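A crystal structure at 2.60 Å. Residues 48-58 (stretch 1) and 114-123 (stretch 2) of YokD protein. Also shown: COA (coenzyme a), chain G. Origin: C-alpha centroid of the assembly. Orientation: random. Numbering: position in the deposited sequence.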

ATOM      1  N   GLY A  48       3.361  -5.544  11.857  1.00 26.84           N
ATOM      2  CA  GLY A  48       2.178  -4.860  11.380  1.00 27.02           C
ATOM      3  C   GLY A  48       1.334  -5.728  10.473  1.00 29.20           C
ATOM      4  O   GLY A  48       1.069  -6.888  10.778  1.00 31.50           O
ATOM      5  N   ALA A  49       0.941  -5.159   9.340  1.00 28.65           N
ATOM      6  CA  ALA A  49       0.109  -5.831   8.359  1.00 27.87           C
ATOM      7  C   ALA A  49       0.628  -7.157   7.790  1.00 30.29           C
ATOM      8  O   ALA A  49      -0.144  -8.109   7.678  1.00 31.88           O
ATOM      9  CB  ALA A  49      -0.180  -4.887   7.238  1.00 26.20           C
ATOM     10  N   VAL A  50       1.910  -7.238   7.422  1.00 28.83           N
ATOM     11  CA  VAL A  50       2.427  -8.485   6.856  1.00 27.66           C
ATOM     12  C   VAL A  50       2.274  -9.624   7.859  1.00 28.75           C
ATOM     13  O   VAL A  50       2.010 -10.756   7.482  1.00 29.87           O
ATOM     14  CB  VAL A  50       3.937  -8.399   6.400  1.00 26.58           C
ATOM     15  CG1 VAL A  50       4.270  -7.004   5.929  1.00 26.45           C
ATOM     16  CG2 VAL A  50       4.862  -8.853   7.497  1.00 26.51           C
ATOM     17  N   ALA A  51       2.422  -9.322   9.142  1.00 27.48           N
ATOM     18  CA  ALA A  51       2.284 -10.341  10.161  1.00 26.14           C
ATOM     19  C   ALA A  51       0.835 -10.820  10.257  1.00 29.81           C
ATOM     20  O   ALA A  51       0.573 -11.978  10.588  1.00 31.04           O
ATOM     21  CB  ALA A  51       2.745  -9.799  11.502  1.00 24.72           C
ATOM     22  N   VAL A  52      -0.112  -9.932   9.969  1.00 28.48           N
ATOM     23  CA  VAL A  52      -1.507 -10.314  10.051  1.00 27.80           C
ATOM     24  C   VAL A  52      -1.852 -11.132   8.829  1.00 28.55           C
ATOM     25  O   VAL A  52      -2.593 -12.099   8.925  1.00 30.29           O
ATOM     26  CB  VAL A  52      -2.449  -9.066  10.160  1.00 28.09           C
ATOM     27  CG1 VAL A  52      -3.921  -9.498  10.282  1.00 25.06           C
ATOM     28  CG2 VAL A  52      -2.067  -8.247  11.381  1.00 28.56           C
ATOM     29  N   ILE A  53      -1.299 -10.756   7.685  1.00 26.79           N
ATOM     30  CA  ILE A  53      -1.565 -11.472   6.449  1.00 27.01           C
ATOM     31  C   ILE A  53      -1.037 -12.903   6.503  1.00 28.84           C
ATOM     32  O   ILE A  53      -1.676 -13.830   6.033  1.00 28.49           O
ATOM     33  CB  ILE A  53      -0.906 -10.779   5.256  1.00 27.07           C
ATOM     34  CG1 ILE A  53      -1.494  -9.385   5.074  1.00 28.86           C
ATOM     35  CG2 ILE A  53      -1.076 -11.628   4.005  1.00 25.92           C
ATOM     36  CD1 ILE A  53      -0.769  -8.570   4.048  1.00 28.22           C
ATOM     37  N   GLN A  54       0.140 -13.078   7.082  1.00 30.15           N
ATOM     38  CA  GLN A  54       0.751 -14.389   7.167  1.00 29.68           C
ATOM     39  C   GLN A  54       0.030 -15.264   8.175  1.00 30.20           C
ATOM     40  O   GLN A  54      -0.035 -16.479   8.025  1.00 29.78           O
ATOM     41  CB  GLN A  54       2.215 -14.221   7.525  1.00 26.48           C
ATOM     42  CG  GLN A  54       2.883 -13.266   6.577  1.00 26.42           C
ATOM     43  CD  GLN A  54       4.347 -13.084   6.853  1.00 30.06           C
ATOM     44  OE1 GLN A  54       4.762 -12.918   7.998  1.00 30.75           O
ATOM     45  NE2 GLN A  54       5.143 -13.096   5.799  1.00 29.74           N
ATOM     46  N   ALA A  55      -0.521 -14.633   9.202  1.00 30.67           N
ATOM     47  CA  ALA A  55      -1.254 -15.358  10.221  1.00 30.97           C
ATOM     48  C   ALA A  55      -2.531 -15.881   9.573  1.00 31.13           C
ATOM     49  O   ALA A  55      -3.006 -16.969   9.888  1.00 35.38           O
ATOM     50  CB  ALA A  55      -1.579 -14.433  11.391  1.00 28.39           C
ATOM     51  N   LEU A  56      -3.083 -15.107   8.654  1.00 29.95           N
ATOM     52  CA  LEU A  56      -4.288 -15.520   7.969  1.00 30.05           C
ATOM     53  C   LEU A  56      -3.970 -16.684   7.061  1.00 31.05           C
ATOM     54  O   LEU A  56      -4.730 -17.651   6.979  1.00 32.06           O
ATOM     55  CB  LEU A  56      -4.869 -14.354   7.161  1.00 30.11           C
ATOM     56  CG  LEU A  56      -5.852 -13.495   7.958  1.00 30.50           C
ATOM     57  CD1 LEU A  56      -5.944 -12.096   7.387  1.00 26.72           C
ATOM     58  CD2 LEU A  56      -7.200 -14.191   7.958  1.00 27.66           C
ATOM     59  N   ILE A  57      -2.832 -16.588   6.389  1.00 30.46           N
ATOM     60  CA  ILE A  57      -2.389 -17.632   5.475  1.00 32.36           C
ATOM     61  C   ILE A  57      -2.017 -18.911   6.237  1.00 34.83           C
ATOM     62  O   ILE A  57      -2.337 -20.025   5.814  1.00 34.02           O
ATOM     63  CB  ILE A  57      -1.208 -17.115   4.619  1.00 28.56           C
ATOM     64  CG1 ILE A  57      -1.751 -16.135   3.583  1.00 24.42           C
ATOM     65  CG2 ILE A  57      -0.490 -18.251   3.956  1.00 28.04           C
ATOM     66  CD1 ILE A  57      -0.754 -15.591   2.627  1.00 24.35           C
ATOM     67  N   ASP A  58      -1.371 -18.737   7.381  1.00 35.92           N
ATOM     68  CA  ASP A  58      -0.964 -19.863   8.200  1.00 37.98           C
ATOM     69  C   ASP A  58      -2.156 -20.668   8.657  1.00 39.71           C
ATOM     70  O   ASP A  58      -2.114 -21.899   8.712  1.00 40.93           O
ATOM     71  CB  ASP A  58      -0.203 -19.370   9.424  1.00 39.32           C
ATOM     72  CG  ASP A  58       1.248 -19.120   9.132  1.00 39.29           C
ATOM     73  OD1 ASP A  58       1.591 -19.019   7.929  1.00 35.39           O
ATOM     74  OD2 ASP A  58       2.032 -19.024  10.105  1.00 39.92           O
ATOM     75  N   GLN A 114      -5.336  -0.703   5.782  1.00 39.84           N
ATOM     76  CA  GLN A 114      -3.949  -0.883   5.406  1.00 40.74           C
ATOM     77  C   GLN A 114      -3.661  -2.317   4.989  1.00 39.51           C
ATOM     78  O   GLN A 114      -2.963  -2.555   4.003  1.00 40.48           O
ATOM     79  CB  GLN A 114      -3.044  -0.475   6.567  1.00 45.25           C
ATOM     80  CG  GLN A 114      -2.968   1.035   6.732  1.00 54.58           C
ATOM     81  CD  GLN A 114      -1.954   1.485   7.757  1.00 58.99           C
ATOM     82  OE1 GLN A 114      -1.124   0.698   8.228  1.00 61.95           O
ATOM     83  NE2 GLN A 114      -2.011   2.775   8.098  1.00 63.18           N
ATOM     84  N   ILE A 115      -4.194  -3.272   5.744  1.00 35.63           N
ATOM     85  CA  ILE A 115      -3.990  -4.680   5.441  1.00 32.48           C
ATOM     86  C   ILE A 115      -4.397  -5.029   4.012  1.00 33.83           C
ATOM     87  O   ILE A 115      -3.672  -5.729   3.307  1.00 35.22           O
ATOM     88  CB  ILE A 115      -4.756  -5.555   6.425  1.00 28.87           C
ATOM     89  CG1 ILE A 115      -4.040  -5.539   7.770  1.00 28.43           C
ATOM     90  CG2 ILE A 115      -4.862  -6.969   5.905  1.00 26.95           C
ATOM     91  CD1 ILE A 115      -4.894  -5.991   8.944  1.00 27.99           C
ATOM     92  N   VAL A 116      -5.552  -4.541   3.579  1.00 33.21           N
ATOM     93  CA  VAL A 116      -6.012  -4.815   2.225  1.00 33.59           C
ATOM     94  C   VAL A 116      -5.104  -4.161   1.201  1.00 33.89           C
ATOM     95  O   VAL A 116      -4.849  -4.723   0.141  1.00 34.57           O
ATOM     96  CB  VAL A 116      -7.446  -4.296   1.995  1.00 34.90           C
ATOM     97  CG1 VAL A 116      -7.785  -4.319   0.512  1.00 34.15           C
ATOM     98  CG2 VAL A 116      -8.432  -5.158   2.761  1.00 34.38           C
ATOM     99  N   GLU A 117      -4.610  -2.969   1.514  1.00 33.81           N
ATOM    100  CA  GLU A 117      -3.752  -2.258   0.580  1.00 33.54           C
ATOM    101  C   GLU A 117      -2.445  -3.008   0.353  1.00 32.00           C
ATOM    102  O   GLU A 117      -1.913  -3.038  -0.755  1.00 31.71           O
ATOM    103  CB  GLU A 117      -3.482  -0.829   1.075  1.00 33.30           C
ATOM    104  CG  GLU A 117      -2.577  -0.018   0.149  1.00 34.08           C
ATOM    105  CD  GLU A 117      -3.164   0.201  -1.239  1.00 36.64           C
ATOM    106  OE1 GLU A 117      -4.054  -0.561  -1.664  1.00 37.39           O
ATOM    107  OE2 GLU A 117      -2.713   1.137  -1.923  1.00 41.11           O
ATOM    108  N   LEU A 118      -1.933  -3.618   1.411  1.00 31.40           N
ATOM    109  CA  LEU A 118      -0.711  -4.381   1.308  1.00 31.16           C
ATOM    110  C   LEU A 118      -1.011  -5.768   0.742  1.00 31.59           C
ATOM    111  O   LEU A 118      -0.233  -6.317  -0.033  1.00 32.61           O
ATOM    112  CB  LEU A 118      -0.071  -4.532   2.677  1.00 28.79           C
ATOM    113  CG  LEU A 118       1.208  -5.348   2.575  1.00 32.32           C
ATOM    114  CD1 LEU A 118       2.231  -4.589   1.732  1.00 28.09           C
ATOM    115  CD2 LEU A 118       1.736  -5.627   3.950  1.00 31.80           C
ATOM    116  N   PHE A 119      -2.150  -6.326   1.129  1.00 31.43           N
ATOM    117  CA  PHE A 119      -2.532  -7.650   0.683  1.00 32.59           C
ATOM    118  C   PHE A 119      -2.711  -7.743  -0.825  1.00 34.98           C
ATOM    119  O   PHE A 119      -2.501  -8.805  -1.419  1.00 34.36           O
ATOM    120  CB  PHE A 119      -3.822  -8.083   1.379  1.00 31.49           C
ATOM    121  CG  PHE A 119      -4.218  -9.491   1.077  1.00 31.45           C
ATOM    122  CD1 PHE A 119      -3.419 -10.555   1.500  1.00 29.32           C
ATOM    123  CD2 PHE A 119      -5.359  -9.759   0.330  1.00 30.48           C
ATOM    124  CE1 PHE A 119      -3.750 -11.854   1.180  1.00 26.49           C
ATOM    125  CE2 PHE A 119      -5.697 -11.057   0.005  1.00 29.72           C
ATOM    126  CZ  PHE A 119      -4.887 -12.106   0.432  1.00 27.34           C
ATOM    127  N   ARG A 120      -3.096  -6.631  -1.445  1.00 35.00           N
ATOM    128  CA  ARG A 120      -3.326  -6.610  -2.885  1.00 35.70           C
ATOM    129  C   ARG A 120      -2.063  -6.784  -3.707  1.00 35.08           C
ATOM    130  O   ARG A 120      -2.122  -7.252  -4.831  1.00 35.92           O
ATOM    131  CB  ARG A 120      -4.037  -5.323  -3.314  1.00 37.53           C
ATOM    132  CG  ARG A 120      -3.250  -4.037  -3.057  1.00 38.85           C
ATOM    133  CD  ARG A 120      -3.916  -2.843  -3.728  1.00 39.57           C
ATOM    134  NE  ARG A 120      -3.191  -2.397  -4.917  1.00 43.03           N
ATOM    135  CZ  ARG A 120      -2.427  -1.308  -4.959  1.00 43.25           C
ATOM    136  NH1 ARG A 120      -2.289  -0.551  -3.881  1.00 42.07           N
ATOM    137  NH2 ARG A 120      -1.800  -0.970  -6.077  1.00 43.56           N
ATOM    138  N   SER A 121      -0.921  -6.405  -3.167  1.00 34.05           N
ATOM    139  CA  SER A 121       0.304  -6.570  -3.924  1.00 35.32           C
ATOM    140  C   SER A 121       1.232  -7.521  -3.185  1.00 35.45           C
ATOM    141  O   SER A 121       2.453  -7.354  -3.180  1.00 37.01           O
ATOM    142  CB  SER A 121       0.979  -5.223  -4.148  1.00 34.56           C
ATOM    143  OG  SER A 121       1.467  -4.708  -2.928  1.00 40.33           O
ATOM    144  N   TYR A 122       0.624  -8.520  -2.549  1.00 34.97           N
ATOM    145  CA  TYR A 122       1.351  -9.544  -1.806  1.00 34.42           C
ATOM    146  C   TYR A 122       1.580 -10.708  -2.779  1.00 35.43           C
ATOM    147  O   TYR A 122       0.735 -10.992  -3.629  1.00 34.16           O
ATOM    148  CB  TYR A 122       0.526 -10.020  -0.611  1.00 32.33           C
ATOM    149  CG  TYR A 122       1.306 -10.810   0.412  1.00 32.77           C
ATOM    150  CD1 TYR A 122       2.166 -10.173   1.305  1.00 33.00           C
ATOM    151  CD2 TYR A 122       1.162 -12.196   0.513  1.00 33.52           C
ATOM    152  CE1 TYR A 122       2.859 -10.895   2.287  1.00 33.70           C
ATOM    153  CE2 TYR A 122       1.853 -12.927   1.489  1.00 32.71           C
ATOM    154  CZ  TYR A 122       2.697 -12.268   2.374  1.00 32.13           C
ATOM    155  OH  TYR A 122       3.363 -12.964   3.351  1.00 31.71           O
ATOM    156  N   PRO A 123       2.721 -11.402  -2.655  1.00 35.87           N
ATOM    157  CA  PRO A 123       3.013 -12.520  -3.556  1.00 35.84           C
ATOM    158  C   PRO A 123       1.882 -13.532  -3.662  1.00 36.00           C
ATOM    159  O   PRO A 123       1.451 -14.113  -2.656  1.00 34.98           O
ATOM    160  CB  PRO A 123       4.272 -13.134  -2.951  1.00 34.13           C
ATOM    161  CG  PRO A 123       4.905 -11.993  -2.225  1.00 35.71           C
ATOM    162  CD  PRO A 123       3.731 -11.323  -1.585  1.00 35.18           C
TER
HETATM  163  N1A COA G 301      -0.266  -2.636  15.037  1.00 54.22           N
HETATM  164  C2A COA G 301      -1.500  -1.993  15.196  1.00 51.57           C
HETATM  165  N3A COA G 301      -1.753  -0.844  14.474  1.00 50.57           N
HETATM  166  C4A COA G 301      -0.807  -0.332  13.611  1.00 51.38           C
HETATM  167  C5A COA G 301       0.443  -0.949  13.416  1.00 53.01           C
HETATM  168  C6A COA G 301       0.717  -2.116  14.149  1.00 53.88           C
HETATM  169  N6A COA G 301       1.878  -2.742  14.013  1.00 53.62           N
HETATM  170  N7A COA G 301       1.150  -0.214  12.508  1.00 52.73           N
HETATM  171  C8A COA G 301       0.368   0.841  12.132  1.00 52.16           C
HETATM  172  N9A COA G 301      -0.855   0.759  12.829  1.00 52.08           N
HETATM  173  C1B COA G 301      -2.034   1.657  12.797  1.00 53.43           C
HETATM  174  C2B COA G 301      -1.832   3.089  12.223  1.00 55.92           C
HETATM  175  O2B COA G 301      -1.082   3.976  13.081  1.00 52.43           O
HETATM  176  C3B COA G 301      -3.262   3.551  12.009  1.00 57.72           C
HETATM  177  O3B COA G 301      -3.649   4.102  13.305  1.00 64.29           O
HETATM  178  P3B COA G 301      -4.339   5.565  13.539  1.00 68.04           P
HETATM  179  O7A COA G 301      -4.575   6.271  12.181  1.00 68.68           O
HETATM  180  O8A COA G 301      -3.397   6.454  14.316  1.00 68.49           O
HETATM  181  O9A COA G 301      -5.620   5.367  14.310  1.00 66.83           O
HETATM  182  C4B COA G 301      -4.035   2.255  11.640  1.00 55.95           C
HETATM  183  O4B COA G 301      -3.216   1.171  12.133  1.00 55.01           O
HETATM  184  C5B COA G 301      -4.268   2.051  10.104  1.00 51.41           C
HETATM  185  O5B COA G 301      -4.999   0.796   9.966  1.00 48.30           O
HETATM  186  P1A COA G 301      -6.279   0.721   9.032  1.00 44.27           P
HETATM  187  O1A COA G 301      -6.887  -0.643   9.066  1.00 46.02           O
HETATM  188  O2A COA G 301      -5.912   1.126   7.598  1.00 46.50           O
HETATM  189  O3A COA G 301      -7.181   1.825   9.641  1.00 48.96           O
HETATM  190  P2A COA G 301      -8.056   1.714  10.982  1.00 50.55           P
HETATM  191  O4A COA G 301      -7.595   2.773  11.918  1.00 52.13           O
HETATM  192  O5A COA G 301      -7.967   0.351  11.662  1.00 51.41           O
HETATM  193  O6A COA G 301      -9.525   1.958  10.321  1.00 53.90           O
HETATM  194  CBP COA G 301     -11.138   0.776   8.763  1.00 54.49           C
HETATM  195  CCP COA G 301     -10.463   0.886  10.162  1.00 55.10           C
HETATM  196  CDP COA G 301     -11.134   2.146   8.042  1.00 51.86           C
HETATM  197  CEP COA G 301     -10.354  -0.301   7.980  1.00 54.17           C
HETATM  198  CAP COA G 301     -12.659   0.464   8.976  1.00 53.93           C
HETATM  199  OAP COA G 301     -12.898   0.454  10.403  1.00 54.11           O
HETATM  200  C9P COA G 301     -13.152  -0.882   8.390  1.00 54.29           C
HETATM  201  O9P COA G 301     -13.666  -1.758   9.297  1.00 60.05           O
HETATM  202  N8P COA G 301     -13.094  -1.261   7.086  1.00 53.64           N
HETATM  203  C7P COA G 301     -13.419  -2.640   6.658  1.00 50.86           C
HETATM  204  C6P COA G 301     -12.483  -3.306   5.639  1.00 53.75           C

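Two helical segments, far apart in sequence, cross at -75° with their axes 9.2 Å apart at closest approach, and the contact that joins them is almost wholly apolar, burying 504 Å² in total. The crossing is tightest at Ala49 and Ile115, whose CA atoms lie 5.2 Å apart. A methyl is the side chain that suits such a close passage: Ala49 points toward the other stretch, and its CB packs 4.0 Å from Ile115 CG1 and 3.9 Å from Leu118 CD2. One turn on, at Ile53 and Phe119, the CA atoms have separated to 7.0 Å, and larger side chains fill the wider gap.

Ile53 is the centrepiece, with 95 Å² covered by the other stretch, the largest share of any residue here. Its chi1 m, chi2 t rotamer carries CD1 into the pocket among Leu118, Phe119 and Tyr122, 3.9 Å from Leu118 CD2, while Ile53 CG1 lies 4.2 Å from Ile115 CG2. Ile53 CG2 sits 3.6 Å from Phe119 CD1, at the edge of that ring, and 4.0 Å from the centroid of the Tyr122 ring, only 9° off the ring normal, a CH-pi contact over the face.

Ile115 begins sideways, but chi1 m and chi2 t bring its end nearer. Leu118, pointing toward the first helix, adopts the t, p rotamer. Val50 points sideways, and its chi1 of -32°, between wells, leaves CG1 as the methyl near Leu118 CD2, at 3.5 Å. Val52 points toward the other stretch, and its t rotamer sets CG1 3.9 Å from Ile115 CD1.

Tyr122 lies beyond the clear helix, closing a type I turn that starts at Phe119. With chi1 t and chi2 76°, its ring lies against the side of the first helix, and the other stretch covers 85 Å² of the residue. Ile57, m and t, extends the apolar surface by a further turn and places CD1 3.9 Å from Tyr122 CE2. The tyrosine's polar tip needs a different partner, and Gln54 supplies it. Gln54 leaves its helix sideways, but an m, t side chain with chi3 at -45° carries its amide to the ring edge, where NE2 donates a hydrogen bond of 3.0 Å to Tyr122 OH. This is the sole hydrogen bond between the stretches.

The rules are economical: a small residue on one side of the closest approach, branched aliphatics opposing it and filling the wider part, and an aromatic whose face takes a methyl while its hydroxyl accepts an amide.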